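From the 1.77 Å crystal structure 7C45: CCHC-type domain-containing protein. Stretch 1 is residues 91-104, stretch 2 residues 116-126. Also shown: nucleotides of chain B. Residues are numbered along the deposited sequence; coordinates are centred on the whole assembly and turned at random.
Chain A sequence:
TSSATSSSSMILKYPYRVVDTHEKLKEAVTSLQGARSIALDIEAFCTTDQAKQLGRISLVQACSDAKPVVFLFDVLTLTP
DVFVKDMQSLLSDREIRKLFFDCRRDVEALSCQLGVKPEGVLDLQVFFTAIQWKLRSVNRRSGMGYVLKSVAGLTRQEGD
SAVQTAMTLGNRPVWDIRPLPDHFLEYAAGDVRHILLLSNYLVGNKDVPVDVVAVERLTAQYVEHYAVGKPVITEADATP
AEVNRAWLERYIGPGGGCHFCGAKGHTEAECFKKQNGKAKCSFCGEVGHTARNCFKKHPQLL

Stretch 1 91-104: LSDREIRKLFFDCR
Stretch 2 116-126: VKPEGVLDLQV

The most unusual feature of this contact is Asp123, which ends its strand, and whose carboxylate both caps the following helix and holds the other stretch. In rotamer t, Asp123 OD1 accepts from Asp102 N (3.0 Å) and Asp123 OD2 from Cys103 N (2.9 Å); Asp123 OD1 also caps its own helix, accepting from Val126 N (3.3 Å) and, weakly, from Gln125 N (3.0 Å). A short acid suits this place because its two oxygens can serve several free amides.

Behind it, strands 97-100 and 121-123 run parallel, their axes 4.7 Å apart and crossing at -23°. Lys98 pairs with Val121, Leu99 with Leu122 and Phe100 with Asp123. The ladder alternates: Lys98 N to Gly120 O (2.7 Å), Leu122 N to Lys98 O (2.8 Å), Phe100 N to Leu122 O (3.0 Å) and Leu124 N to Phe100 O (2.8 Å).

Gly120, just before the strand, has phi/psi 80/53, a conformation that favours glycine; an ideal CB would lie 2.7 Å from Arg94 O, a clash. Nearby, a type I turn runs from Asp93 to Ile96. Lys98 (m, p, p, t) curls back so that NZ donates to Glu119 O and Ile96 O, both at 2.6 Å, giving its buried ammonium carbonyl partners. Earlier, Glu119 N donates to Leu91 O (2.9 Å).

On one face of the sheet, Leu99 (m, t) meets Leu122 (t, p), CD2 to CD2 at 4.0 Å. On the other, Phe100 (m, chi2 86°) brings CD1 within 3.5 Å of Val121 CG1, apolar surfaces packed away from water.

Past the strand, Phe101 (t, chi2 86°) takes Gln125 CB over its ring face, 3.6 Å from the centroid. Gln125 NE2 then reaches U8 O2' (2.8 Å), which donates to Asp102 OD2 (2.5 Å). Arg104 NH2 forms a salt bridge to Asp102 OD2 (2.8 Å), balancing its charge.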

# COMPACT_ATOMS: atom_id res chain seq x y z
N LEU A 91 12.58 -10.62 -6.70
CA LEU A 91 11.69 -9.55 -7.14
C LEU A 91 11.17 -9.81 -8.55
O LEU A 91 10.04 -9.44 -8.87
CB LEU A 91 12.39 -8.20 -7.05
CG LEU A 91 12.81 -7.77 -5.64
CD1 LEU A 91 13.83 -6.63 -5.64
CD2 LEU A 91 11.58 -7.37 -4.86
N SER A 92 11.95 -10.49 -9.39
CA SER A 92 11.59 -10.78 -10.77
C SER A 92 10.75 -12.04 -10.95
O SER A 92 10.28 -12.29 -12.06
CB SER A 92 12.86 -10.93 -11.63
OG SER A 92 13.70 -9.81 -11.48
N ASP A 93 10.57 -12.85 -9.90
CA ASP A 93 9.88 -14.13 -9.97
C ASP A 93 8.37 -13.93 -9.96
O ASP A 93 7.78 -13.65 -8.91
CB ASP A 93 10.31 -15.00 -8.78
CG ASP A 93 9.80 -16.42 -8.85
OD1 ASP A 93 8.93 -16.75 -9.67
OD2 ASP A 93 10.28 -17.22 -8.03
N ARG A 94 7.73 -14.15 -11.10
CA ARG A 94 6.29 -13.92 -11.18
C ARG A 94 5.49 -14.85 -10.26
O ARG A 94 4.34 -14.55 -9.96
CB ARG A 94 5.84 -14.06 -12.64
CG ARG A 94 5.83 -15.46 -13.17
N GLU A 95 6.09 -15.93 -9.77
CA GLU A 95 5.39 -16.89 -8.92
C GLU A 95 5.29 -16.45 -7.46
O GLU A 95 4.55 -17.08 -6.69
CB GLU A 95 6.06 -18.27 -9.00
CG GLU A 95 5.77 -19.01 -10.28
CD GLU A 95 4.29 -19.02 -10.62
OE1 GLU A 95 3.49 -19.44 -9.76
OE2 GLU A 95 3.93 -18.59 -11.73
N ILE A 96 6.02 -15.42 -7.06
CA ILE A 96 5.90 -14.83 -5.74
C ILE A 96 5.22 -13.47 -5.90
O ILE A 96 5.76 -12.58 -6.56
CB ILE A 96 7.28 -14.68 -5.07
CG1 ILE A 96 8.02 -16.02 -5.09
CG2 ILE A 96 7.15 -14.12 -3.67
CD1 ILE A 96 9.37 -15.92 -4.52
N ARG A 97 4.06 -13.31 -5.28
CA ARG A 97 3.31 -12.06 -5.40
C ARG A 97 3.96 -11.00 -4.52
O ARG A 97 4.20 -11.22 -3.33
CB ARG A 97 1.85 -12.28 -4.99
CG ARG A 97 1.01 -11.03 -4.95
CD ARG A 97 -0.44 -11.36 -4.62
NE ARG A 97 -1.06 -12.14 -5.69
CZ ARG A 97 -1.96 -13.09 -5.47
NH1 ARG A 97 -2.32 -13.39 -4.23
NH2 ARG A 97 -2.47 -13.75 -6.50
N LYS A 98 4.29 -9.86 -5.11
CA LYS A 98 4.79 -8.73 -4.35
C LYS A 98 3.63 -7.77 -4.13
O LYS A 98 2.98 -7.34 -5.10
CB LYS A 98 5.96 -8.07 -5.08
CG LYS A 98 7.36 -8.70 -4.75
CD LYS A 98 7.53 -10.12 -5.29
CE LYS A 98 7.81 -10.09 -6.78
NZ LYS A 98 7.87 -11.37 -7.51
N LEU A 99 3.35 -7.45 -2.87
CA LEU A 99 2.24 -6.60 -2.46
C LEU A 99 2.75 -5.20 -2.14
O LEU A 99 3.65 -5.05 -1.30
CB LEU A 99 1.55 -7.18 -1.23
CG LEU A 99 0.99 -8.60 -1.39
CD1 LEU A 99 0.80 -9.21 -0.01
CD2 LEU A 99 -0.33 -8.57 -2.12
N PHE A 100 2.15 -4.19 -2.75
CA PHE A 100 2.51 -2.79 -2.53
C PHE A 100 1.29 -2.03 -2.08
O PHE A 100 0.16 -2.49 -2.24
CB PHE A 100 3.05 -2.11 -3.80
CG PHE A 100 4.45 -2.51 -4.17
CD1 PHE A 100 4.68 -3.64 -4.93
CD2 PHE A 100 5.53 -1.75 -3.77
CE1 PHE A 100 5.97 -4.01 -5.29
CE2 PHE A 100 6.82 -2.10 -4.13
CZ PHE A 100 7.04 -3.23 -4.88
N PHE A 101 1.52 -0.84 -1.53
CA PHE A 101 0.46 0.15 -1.32
C PHE A 101 0.95 1.43 -2.01
O PHE A 101 1.78 2.17 -1.46
CB PHE A 101 0.15 0.38 0.15
CG PHE A 101 -1.11 1.20 0.36
CD1 PHE A 101 -2.33 0.57 0.40
CD2 PHE A 101 -1.06 2.57 0.49
CE1 PHE A 101 -3.50 1.29 0.58
CE2 PHE A 101 -2.22 3.30 0.65
CZ PHE A 101 -3.44 2.66 0.70
N ASP A 102 0.41 1.67 -3.21
CA ASP A 102 0.92 2.62 -4.19
C ASP A 102 2.34 2.25 -4.60
O ASP A 102 3.30 2.67 -3.94
CB ASP A 102 0.87 4.07 -3.67
CG ASP A 102 1.13 5.10 -4.80
OD1 ASP A 102 1.51 4.66 -5.89
OD2 ASP A 102 0.94 6.31 -4.59
N CYS A 103 2.46 1.50 -5.70
CA CYS A 103 3.76 1.00 -6.15
C CYS A 103 4.52 1.99 -7.02
O CYS A 103 5.67 1.73 -7.38
CB CYS A 103 3.58 -0.29 -6.97
SG CYS A 103 2.72 -0.11 -8.55
N ARG A 104 3.93 3.13 -7.35
CA ARG A 104 4.43 3.91 -8.48
C ARG A 104 5.84 4.43 -8.22
O ARG A 104 6.77 4.16 -8.99
CB ARG A 104 3.48 5.06 -8.78
CG ARG A 104 2.17 4.60 -9.42
CD ARG A 104 1.18 5.78 -9.52
NE ARG A 104 0.94 6.33 -8.22
CZ ARG A 104 0.27 7.45 -7.99
NH1 ARG A 104 -0.28 8.11 -9.01
NH2 ARG A 104 0.14 7.88 -6.75
N VAL A 116 16.15 -3.02 -11.10
CA VAL A 116 15.29 -4.18 -10.92
C VAL A 116 13.86 -3.78 -11.28
O VAL A 116 13.41 -2.68 -10.95
CB VAL A 116 15.37 -4.72 -9.48
CG1 VAL A 116 16.77 -5.28 -9.20
CG2 VAL A 116 15.08 -3.63 -8.50
N LYS A 117 13.18 -4.66 -11.99
CA LYS A 117 11.77 -4.51 -12.34
C LYS A 117 10.99 -5.68 -11.76
O LYS A 117 11.13 -6.82 -12.26
CB LYS A 117 11.62 -4.45 -13.86
CG LYS A 117 10.18 -4.36 -14.35
CD LYS A 117 10.15 -4.23 -15.85
CE LYS A 117 8.72 -4.15 -16.35
NZ LYS A 117 8.64 -3.96 -17.83
N PRO A 118 10.18 -5.47 -10.73
CA PRO A 118 9.48 -6.60 -10.11
C PRO A 118 8.43 -7.19 -11.02
O PRO A 118 7.88 -6.52 -11.90
CB PRO A 118 8.83 -5.96 -8.87
CG PRO A 118 8.58 -4.56 -9.27
CD PRO A 118 9.71 -4.17 -10.20
N GLU A 119 8.13 -8.46 -10.82
CA GLU A 119 7.09 -9.13 -11.59
C GLU A 119 6.21 -9.92 -10.65
O GLU A 119 6.70 -10.43 -9.64
CB GLU A 119 7.69 -10.02 -12.66
CG GLU A 119 8.66 -9.27 -13.54
CD GLU A 119 9.36 -10.16 -14.54
OE1 GLU A 119 10.45 -9.77 -14.99
OE2 GLU A 119 8.80 -11.22 -14.88
N GLY A 120 4.91 -9.99 -10.95
CA GLY A 120 3.94 -10.57 -10.04
C GLY A 120 3.56 -9.59 -8.95
O GLY A 120 3.66 -9.90 -7.77
N VAL A 121 3.13 -8.40 -9.33
CA VAL A 121 2.92 -7.31 -8.39
C VAL A 121 1.42 -7.09 -8.21
O VAL A 121 0.65 -7.22 -9.17
CB VAL A 121 3.61 -6.01 -8.86
CG1 VAL A 121 3.34 -4.85 -7.91
CG2 VAL A 121 5.13 -6.17 -8.96
N LEU A 122 1.01 -6.78 -6.99
CA LEU A 122 -0.38 -6.44 -6.71
C LEU A 122 -0.39 -5.22 -5.82
O LEU A 122 0.17 -5.26 -4.72
CB LEU A 122 -1.10 -7.60 -6.02
CG LEU A 122 -2.57 -7.34 -5.68
CD1 LEU A 122 -3.33 -7.14 -6.96
CD2 LEU A 122 -3.12 -8.57 -4.95
N ASP A 123 -1.01 -4.13 -6.28
CA ASP A 123 -1.03 -2.86 -5.57
C ASP A 123 -2.35 -2.77 -4.82
O ASP A 123 -3.42 -2.65 -5.43
CB ASP A 123 -0.84 -1.71 -6.54
CG ASP A 123 -0.76 -0.35 -5.86
OD1 ASP A 123 -1.30 -0.16 -4.77
OD2 ASP A 123 -0.12 0.54 -6.46
N LEU A 124 -2.29 -2.85 -3.49
CA LEU A 124 -3.53 -2.93 -2.73
C LEU A 124 -4.26 -1.59 -2.69
O LEU A 124 -5.49 -1.56 -2.53
CB LEU A 124 -3.25 -3.43 -1.32
CG LEU A 124 -2.77 -4.88 -1.23
CD1 LEU A 124 -2.69 -5.28 0.25
CD2 LEU A 124 -3.64 -5.86 -2.03
N GLN A 125 -3.54 -0.48 -2.82
CA GLN A 125 -4.24 0.80 -2.95
C GLN A 125 -5.08 0.81 -4.21
O GLN A 125 -6.25 1.21 -4.18
CB GLN A 125 -3.25 1.96 -2.98
CG GLN A 125 -3.91 3.33 -2.93
CD GLN A 125 -2.94 4.46 -3.19
OE1 GLN A 125 -2.28 4.50 -4.21
NE2 GLN A 125 -2.82 5.38 -2.23
N VAL A 126 -4.49 0.37 -5.32
CA VAL A 126 -5.23 0.23 -6.58
C VAL A 126 -6.41 -0.72 -6.42
O VAL A 126 -7.51 -0.46 -6.92
CB VAL A 126 -4.29 -0.21 -7.71
CG1 VAL A 126 -5.05 -0.47 -8.99
CG2 VAL A 126 -3.23 0.87 -7.97
P U B 8 -3.74 12.00 0.34
OP1 U B 8 -3.35 13.35 -0.14
OP2 U B 8 -5.19 11.70 0.47
O5' U B 8 -2.99 10.97 -0.59
C5' U B 8 -3.55 9.71 -0.90
C4' U B 8 -2.60 8.90 -1.73
O4' U B 8 -2.31 9.61 -2.96
C3' U B 8 -1.24 8.63 -1.12
O3' U B 8 -1.28 7.55 -0.22
C2' U B 8 -0.39 8.35 -2.35
O2' U B 8 -0.63 7.04 -2.85
C1' U B 8 -0.98 9.35 -3.35
N1 U B 8 -0.27 10.65 -3.37
C2 U B 8 0.88 10.73 -4.11
O2 U B 8 1.34 9.77 -4.68
N3 U B 8 1.47 11.98 -4.11
C4 U B 8 0.97 13.10 -3.47
O4 U B 8 1.58 14.17 -3.55
C5 U B 8 -0.25 12.92 -2.75
C6 U B 8 -0.83 11.72 -2.73
P U B 9 -0.24 7.47 1.01
OP1 U B 9 -0.62 6.26 1.78
OP2 U B 9 -0.27 8.80 1.66
O5' U B 9 1.16 7.31 0.29
C5' U B 9 1.67 6.03 -0.08
C4' U B 9 3.00 6.10 -0.83
O4' U B 9 2.93 7.02 -1.94
C3' U B 9 4.22 6.56 -0.05
O3' U B 9 4.74 5.56 0.78
C2' U B 9 5.17 6.99 -1.16
O2' U B 9 5.81 5.87 -1.77
C1' U B 9 4.20 7.59 -2.17
N1 U B 9 4.09 9.06 -2.01
C2 U B 9 5.13 9.85 -2.48
O2 U B 9 6.13 9.42 -3.03
N3 U B 9 4.97 11.20 -2.30
C4 U B 9 3.90 11.82 -1.70
O4 U B 9 3.90 13.05 -1.61
C5 U B 9 2.87 10.94 -1.23
C6 U B 9 2.99 9.61 -1.39